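Local coordinates for attaching and effacing protein, pathogenesis factor (Escherichia coli, PDB 4E9L), which probably acts as a surface adhesin of the intimin/invasin family, this piece being a row of immunoglobulin-like domains, probably from its extracellular part, at residues A[366-378]-A[385-397]. Residues are numbered along the deposited sequence; the frame is centred on the assembly and turned at random.
Sequences LTLGSAAGQLSVM and NAVAQPLVLNVAG
Strands 373-378 and 391-395 pair antiparallel at the edge of an immunoglobulin-like beta sandwich, the last domain of this piece. Gly373 faces Val395, Leu375 faces Leu393 and Val377 faces Leu391, each as a hydrogen-bonded pair. Six backbone bonds result. Gly373 N reaches Val395 O at 2.9 Å, nearly straight and on a lone pair. In the return bond, Val395 N sits 2.8 Å from Gly373 O but 39° above the carbonyl plane.

Leu375, Val377, Leu391, Leu393 and Val395 point into the sandwich. Leu366, from the opposing sheet, meets Leu393 tip to tip, Leu366 CD2 to Leu393 CD1 at 3.8 Å. Leu368 and Val395 lie alongside each other, running opposite ways, with Leu368 CD1 3.8 Å from Val395 CG2. Phe338 and Ala303 add to this core.

The other face is more open. There the extended chain of Gln374 lies slantwise over Val392, Gln374 CG to Val392 CG1 at 3.6 Å.

Beyond the strand pair, Met378 bends at chi2 (54°) and chi3 (71°). This curls its thioether back among Asn385, Val387 and Pro390. Met378 SD lies 3.6 Å from Asn385 CB, and Met378 CE packs on Pro390 CD at 3.8 Å. Asn385 OD1 is hydrogen-bonded to Arg380.

Two antiparallel sheets closed over an apolar core in this way are typical of the bacterial immunoglobulin-like domains of invasin-type adhesins.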
ATOM      1  N   LEU A 366     -40.704   1.409 -21.202  1.00 11.76           N
ATOM      2  CA  LEU A 366     -40.430   1.032 -22.573  1.00 12.15           C
ATOM      3  C   LEU A 366     -41.582   1.519 -23.418  1.00 16.02           C
ATOM      4  O   LEU A 366     -42.707   1.108 -23.174  1.00 15.30           O
ATOM      5  CB  LEU A 366     -40.299  -0.517 -22.708  1.00 11.71           C
ATOM      6  CG  LEU A 366     -40.092  -1.061 -24.131  1.00 16.98           C
ATOM      7  CD1 LEU A 366     -38.758  -0.573 -24.717  1.00 16.93           C
ATOM      8  CD2 LEU A 366     -40.189  -2.603 -24.154  1.00 19.15           C
ATOM      9  N   THR A 367     -41.292   2.303 -24.454  1.00 11.41           N
ATOM     10  CA  THR A 367     -42.293   2.723 -25.430  1.00 11.68           C
ATOM     11  C   THR A 367     -42.115   1.776 -26.610  1.00 16.49           C
ATOM     12  O   THR A 367     -41.024   1.673 -27.193  1.00 13.45           O
ATOM     13  CB  THR A 367     -42.143   4.183 -25.873  1.00 17.82           C
ATOM     14  OG1 THR A 367     -42.224   5.025 -24.728  1.00 19.72           O
ATOM     15  CG2 THR A 367     -43.255   4.604 -26.881  1.00 18.04           C
ATOM     16  N   LEU A 368     -43.186   1.085 -26.961  1.00 13.72           N
ATOM     17  CA  LEU A 368     -43.105   0.144 -28.067  1.00 15.21           C
ATOM     18  C   LEU A 368     -43.012   0.884 -29.402  1.00 17.41           C
ATOM     19  O   LEU A 368     -43.390   2.042 -29.498  1.00 17.35           O
ATOM     20  CB  LEU A 368     -44.303  -0.844 -28.017  1.00 15.44           C
ATOM     21  CG  LEU A 368     -44.228  -1.989 -26.995  1.00 19.62           C
ATOM     22  CD1 LEU A 368     -42.931  -2.808 -27.135  1.00 19.84           C
ATOM     23  CD2 LEU A 368     -44.414  -1.483 -25.534  1.00 22.37           C
ATOM     24  N   GLY A 369     -42.470   0.225 -30.400  1.00 15.40           N
ATOM     25  CA  GLY A 369     -42.305   0.796 -31.727  1.00 15.22           C
ATOM     26  C   GLY A 369     -43.551   0.659 -32.574  1.00 18.66           C
ATOM     27  O   GLY A 369     -44.621   0.321 -32.058  1.00 15.77           O
ATOM     28  N   SER A 370     -43.433   0.956 -33.879  1.00 16.91           N
ATOM     29  CA  SER A 370     -44.595   0.887 -34.794  1.00 17.84           C
ATOM     30  C   SER A 370     -44.853  -0.513 -35.354  1.00 22.70           C
ATOM     31  O   SER A 370     -45.968  -0.789 -35.802  1.00 23.58           O
ATOM     32  CB  SER A 370     -44.452   1.891 -35.932  1.00 20.30           C
ATOM     33  OG  SER A 370     -43.195   1.742 -36.560  1.00 24.28           O
ATOM     34  N   ALA A 371     -43.836  -1.396 -35.324  1.00 19.02           N
ATOM     35  CA  ALA A 371     -43.958  -2.757 -35.850  1.00 19.01           C
ATOM     36  C   ALA A 371     -44.408  -3.774 -34.809  1.00 22.39           C
ATOM     37  O   ALA A 371     -43.955  -3.751 -33.660  1.00 21.03           O
ATOM     38  CB  ALA A 371     -42.654  -3.210 -36.504  1.00 19.70           C
ATOM     39  N   ALA A 372     -45.314  -4.665 -35.226  1.00 19.27           N
ATOM     40  CA  ALA A 372     -45.843  -5.753 -34.383  1.00 20.12           C
ATOM     41  C   ALA A 372     -44.919  -6.980 -34.498  1.00 23.60           C
ATOM     42  O   ALA A 372     -44.027  -7.015 -35.335  1.00 23.60           O
ATOM     43  CB  ALA A 372     -47.253  -6.121 -34.837  1.00 20.94           C
ATOM     44  N   GLY A 373     -45.146  -7.967 -33.657  1.00 20.19           N
ATOM     45  CA  GLY A 373     -44.362  -9.181 -33.706  1.00 21.16           C
ATOM     46  C   GLY A 373     -43.473  -9.350 -32.507  1.00 23.41           C
ATOM     47  O   GLY A 373     -43.580  -8.616 -31.521  1.00 20.44           O
ATOM     48  N   GLN A 374     -42.581 -10.328 -32.602  1.00 21.15           N
ATOM     49  CA  GLN A 374     -41.687 -10.625 -31.506  1.00 20.17           C
ATOM     50  C   GLN A 374     -40.628  -9.543 -31.299  1.00 21.37           C
ATOM     51  O   GLN A 374     -40.094  -8.999 -32.272  1.00 20.21           O
ATOM     52  CB  GLN A 374     -41.101 -12.045 -31.682  1.00 22.09           C
ATOM     53  CG  GLN A 374     -40.418 -12.582 -30.447  1.00 30.84           C
ATOM     54  CD  GLN A 374     -39.956 -14.007 -30.627  1.00 46.44           C
ATOM     55  OE1 GLN A 374     -40.712 -14.956 -30.434  1.00 40.57           O
ATOM     56  NE2 GLN A 374     -38.688 -14.183 -30.958  1.00 38.02           N
ATOM     57  N   LEU A 375     -40.404  -9.157 -30.014  1.00 15.51           N
ATOM     58  CA  LEU A 375     -39.388  -8.194 -29.642  1.00 14.55           C
ATOM     59  C   LEU A 375     -38.475  -8.810 -28.587  1.00 19.43           C
ATOM     60  O   LEU A 375     -38.957  -9.186 -27.514  1.00 18.00           O
ATOM     61  CB  LEU A 375     -39.989  -6.877 -29.086  1.00 13.47           C
ATOM     62  CG  LEU A 375     -38.976  -5.789 -28.647  1.00 18.29           C
ATOM     63  CD1 LEU A 375     -38.219  -5.198 -29.861  1.00 19.40           C
ATOM     64  CD2 LEU A 375     -39.682  -4.622 -27.949  1.00 17.19           C
ATOM     65  N   SER A 376     -37.162  -8.868 -28.885  1.00 16.10           N
ATOM     66  CA  SER A 376     -36.151  -9.362 -27.961  0.50 16.18           C
ATOM     67  C   SER A 376     -35.497  -8.126 -27.320  1.00 19.59           C
ATOM     68  O   SER A 376     -35.036  -7.230 -28.038  1.00 19.46           O
ATOM     69  CB  SER A 376     -35.148 -10.244 -28.701  0.50 20.06           C
ATOM     70  OG  SER A 376     -33.883 -10.307 -28.068  0.50 28.76           O
ATOM     71  N   VAL A 377     -35.527  -8.044 -25.982  1.00 15.68           N
ATOM     72  CA  VAL A 377     -34.987  -6.901 -25.251  1.00 13.92           C
ATOM     73  C   VAL A 377     -33.765  -7.337 -24.420  1.00 18.41           C
ATOM     74  O   VAL A 377     -33.907  -8.124 -23.476  1.00 17.79           O
ATOM     75  CB  VAL A 377     -36.090  -6.215 -24.378  1.00 15.80           C
ATOM     76  CG1 VAL A 377     -35.538  -5.018 -23.624  1.00 16.09           C
ATOM     77  CG2 VAL A 377     -37.290  -5.792 -25.213  1.00 14.49           C
ATOM     78  N   MET A 378     -32.582  -6.809 -24.763  1.00 15.11           N
ATOM     79  CA  MET A 378     -31.365  -7.167 -24.049  1.00 16.09           C
ATOM     80  C   MET A 378     -30.848  -5.987 -23.239  1.00 20.03           C
ATOM     81  O   MET A 378     -30.350  -5.008 -23.817  1.00 20.05           O
ATOM     82  CB  MET A 378     -30.287  -7.761 -24.988  1.00 19.06           C
ATOM     83  CG  MET A 378     -28.950  -8.101 -24.283  1.00 21.61           C
ATOM     84  SD  MET A 378     -29.053  -9.199 -22.819  1.00 25.30           S
ATOM     85  CE  MET A 378     -29.463 -10.792 -23.627  1.00 20.98           C
ATOM     86  N   ASN A 385     -24.009  -7.480 -21.979  1.00 22.37           N
ATOM     87  CA  ASN A 385     -25.336  -8.077 -21.814  1.00 21.78           C
ATOM     88  C   ASN A 385     -25.545  -8.299 -20.323  1.00 24.68           C
ATOM     89  O   ASN A 385     -24.657  -8.814 -19.644  1.00 25.03           O
ATOM     90  CB  ASN A 385     -25.458  -9.402 -22.558  1.00 19.64           C
ATOM     91  CG  ASN A 385     -25.532  -9.255 -24.056  1.00 34.00           C
ATOM     92  OD1 ASN A 385     -25.532  -8.156 -24.619  1.00 24.24           O
ATOM     93  ND2 ASN A 385     -25.591 -10.373 -24.732  1.00 28.40           N
ATOM     94  N   ALA A 386     -26.670  -7.828 -19.805  1.00 20.28           N
ATOM     95  CA  ALA A 386     -26.926  -7.844 -18.373  1.00 20.20           C
ATOM     96  C   ALA A 386     -27.807  -9.003 -17.871  1.00 24.60           C
ATOM     97  O   ALA A 386     -27.970  -9.165 -16.659  1.00 25.07           O
ATOM     98  CB  ALA A 386     -27.486  -6.494 -17.952  1.00 20.65           C
ATOM     99  N   VAL A 387     -28.379  -9.801 -18.786  1.00 20.15           N
ATOM    100  CA  VAL A 387     -29.155 -11.002 -18.425  1.00 19.44           C
ATOM    101  C   VAL A 387     -28.679 -12.173 -19.278  1.00 23.33           C
ATOM    102  O   VAL A 387     -28.072 -11.942 -20.323  1.00 22.67           O
ATOM    103  CB  VAL A 387     -30.696 -10.852 -18.443  1.00 22.02           C
ATOM    104  CG1 VAL A 387     -31.172  -9.867 -17.367  1.00 21.63           C
ATOM    105  CG2 VAL A 387     -31.203 -10.472 -19.837  1.00 21.81           C
ATOM    106  N   ALA A 388     -28.937 -13.412 -18.840  1.00 19.84           N
ATOM    107  CA  ALA A 388     -28.513 -14.603 -19.601  1.00 20.75           C
ATOM    108  C   ALA A 388     -29.255 -14.695 -20.960  1.00 23.30           C
ATOM    109  O   ALA A 388     -28.636 -14.968 -21.999  1.00 23.30           O
ATOM    110  CB  ALA A 388     -28.764 -15.867 -18.784  1.00 21.61           C
ATOM    111  N   GLN A 389     -30.570 -14.477 -20.932  1.00 17.78           N
ATOM    112  CA  GLN A 389     -31.432 -14.556 -22.119  1.00 18.31           C
ATOM    113  C   GLN A 389     -32.291 -13.300 -22.203  1.00 22.90           C
ATOM    114  O   GLN A 389     -32.763 -12.824 -21.171  1.00 21.92           O
ATOM    115  CB  GLN A 389     -32.315 -15.830 -22.080  1.00 18.99           C
ATOM    116  CG  GLN A 389     -31.529 -17.148 -22.301  1.00 26.95           C
ATOM    117  CD  GLN A 389     -30.758 -17.177 -23.608  1.00 34.81           C
ATOM    118  OE1 GLN A 389     -29.610 -17.629 -23.683  1.00 37.25           O
ATOM    119  NE2 GLN A 389     -31.361 -16.673 -24.664  1.00 22.54           N
ATOM    120  N   PRO A 390     -32.582 -12.778 -23.413  1.00 21.00           N
ATOM    121  CA  PRO A 390     -33.341 -11.523 -23.481  1.00 20.11           C
ATOM    122  C   PRO A 390     -34.781 -11.662 -23.046  1.00 22.53           C
ATOM    123  O   PRO A 390     -35.335 -12.762 -23.055  1.00 22.49           O
ATOM    124  CB  PRO A 390     -33.247 -11.130 -24.964  1.00 21.68           C
ATOM    125  CG  PRO A 390     -33.040 -12.441 -25.677  1.00 26.74           C
ATOM    126  CD  PRO A 390     -32.123 -13.196 -24.756  1.00 22.17           C
ATOM    127  N   LEU A 391     -35.377 -10.542 -22.647  1.00 16.21           N
ATOM    128  CA  LEU A 391     -36.780 -10.521 -22.332  1.00 16.74           C
ATOM    129  C   LEU A 391     -37.457 -10.611 -23.714  1.00 19.55           C
ATOM    130  O   LEU A 391     -37.044  -9.923 -24.656  1.00 19.07           O
ATOM    131  CB  LEU A 391     -37.134  -9.206 -21.614  1.00 17.18           C
ATOM    132  CG  LEU A 391     -38.614  -8.800 -21.574  1.00 21.08           C
ATOM    133  CD1 LEU A 391     -39.456  -9.789 -20.806  1.00 21.33           C
ATOM    134  CD2 LEU A 391     -38.766  -7.427 -20.987  1.00 21.89           C
ATOM    135  N   VAL A 392     -38.431 -11.494 -23.848  1.00 16.22           N
ATOM    136  CA  VAL A 392     -39.120 -11.675 -25.131  1.00 16.66           C
ATOM    137  C   VAL A 392     -40.554 -11.185 -24.997  1.00 21.35           C
ATOM    138  O   VAL A 392     -41.298 -11.663 -24.148  1.00 23.72           O
ATOM    139  CB  VAL A 392     -39.042 -13.136 -25.639  1.00 23.18           C
ATOM    140  CG1 VAL A 392     -39.863 -13.325 -26.925  1.00 24.10           C
ATOM    141  CG2 VAL A 392     -37.581 -13.584 -25.833  1.00 23.33           C
ATOM    142  N   LEU A 393     -40.929 -10.220 -25.817  1.00 16.63           N
ATOM    143  CA  LEU A 393     -42.290  -9.704 -25.839  1.00 17.49           C
ATOM    144  C   LEU A 393     -42.940 -10.023 -27.195  1.00 21.76           C
ATOM    145  O   LEU A 393     -42.240 -10.165 -28.202  1.00 20.72           O
ATOM    146  CB  LEU A 393     -42.316  -8.171 -25.591  1.00 17.30           C
ATOM    147  CG  LEU A 393     -41.631  -7.635 -24.321  1.00 21.34           C
ATOM    148  CD1 LEU A 393     -41.628  -6.097 -24.299  1.00 20.44           C
ATOM    149  CD2 LEU A 393     -42.281  -8.177 -23.046  1.00 20.98           C
ATOM    150  N   ASN A 394     -44.271 -10.151 -27.214  1.00 19.35           N
ATOM    151  CA  ASN A 394     -45.014 -10.348 -28.463  1.00 18.96           C
ATOM    152  C   ASN A 394     -45.867  -9.103 -28.657  1.00 21.81           C
ATOM    153  O   ASN A 394     -46.900  -8.945 -28.010  1.00 21.18           O
ATOM    154  CB  ASN A 394     -45.832 -11.642 -28.406  1.00 24.13           C
ATOM    155  CG  ASN A 394     -44.928 -12.852 -28.518  1.00 51.61           C
ATOM    156  OD1 ASN A 394     -44.370 -13.152 -29.579  1.00 47.24           O
ATOM    157  ND2 ASN A 394     -44.675 -13.513 -27.408  1.00 48.67           N
ATOM    158  N   VAL A 395     -45.388  -8.167 -29.486  1.00 17.45           N
ATOM    159  CA  VAL A 395     -46.069  -6.881 -29.673  1.00 15.79           C
ATOM    160  C   VAL A 395     -47.302  -7.049 -30.562  1.00 22.85           C
ATOM    161  O   VAL A 395     -47.178  -7.542 -31.679  1.00 22.44           O
ATOM    162  CB  VAL A 395     -45.103  -5.763 -30.161  1.00 17.32           C
ATOM    163  CG1 VAL A 395     -45.781  -4.389 -30.137  1.00 16.28           C
ATOM    164  CG2 VAL A 395     -43.831  -5.734 -29.307  1.00 17.04           C
ATOM    165  N   ALA A 396     -48.478  -6.634 -30.049  1.00 20.20           N
ATOM    166  CA  ALA A 396     -49.777  -6.732 -30.718  1.00 21.39           C
ATOM    167  C   ALA A 396     -49.973  -5.563 -31.689  1.00 25.06           C
ATOM    168  O   ALA A 396     -49.621  -4.441 -31.358  1.00 23.72           O
ATOM    169  CB  ALA A 396     -50.885  -6.751 -29.671  1.00 22.25           C
ATOM    170  N   GLY A 397     -50.509  -5.845 -32.878  1.00 22.18           N
ATOM    171  CA  GLY A 397     -50.740  -4.860 -33.931  1.00 41.18           C
ATOM    172  C   GLY A 397     -51.861  -3.874 -33.665  1.00 75.30           C
ATOM    173  O   GLY A 397     -52.782  -4.155 -32.897  1.00 43.16           O
TER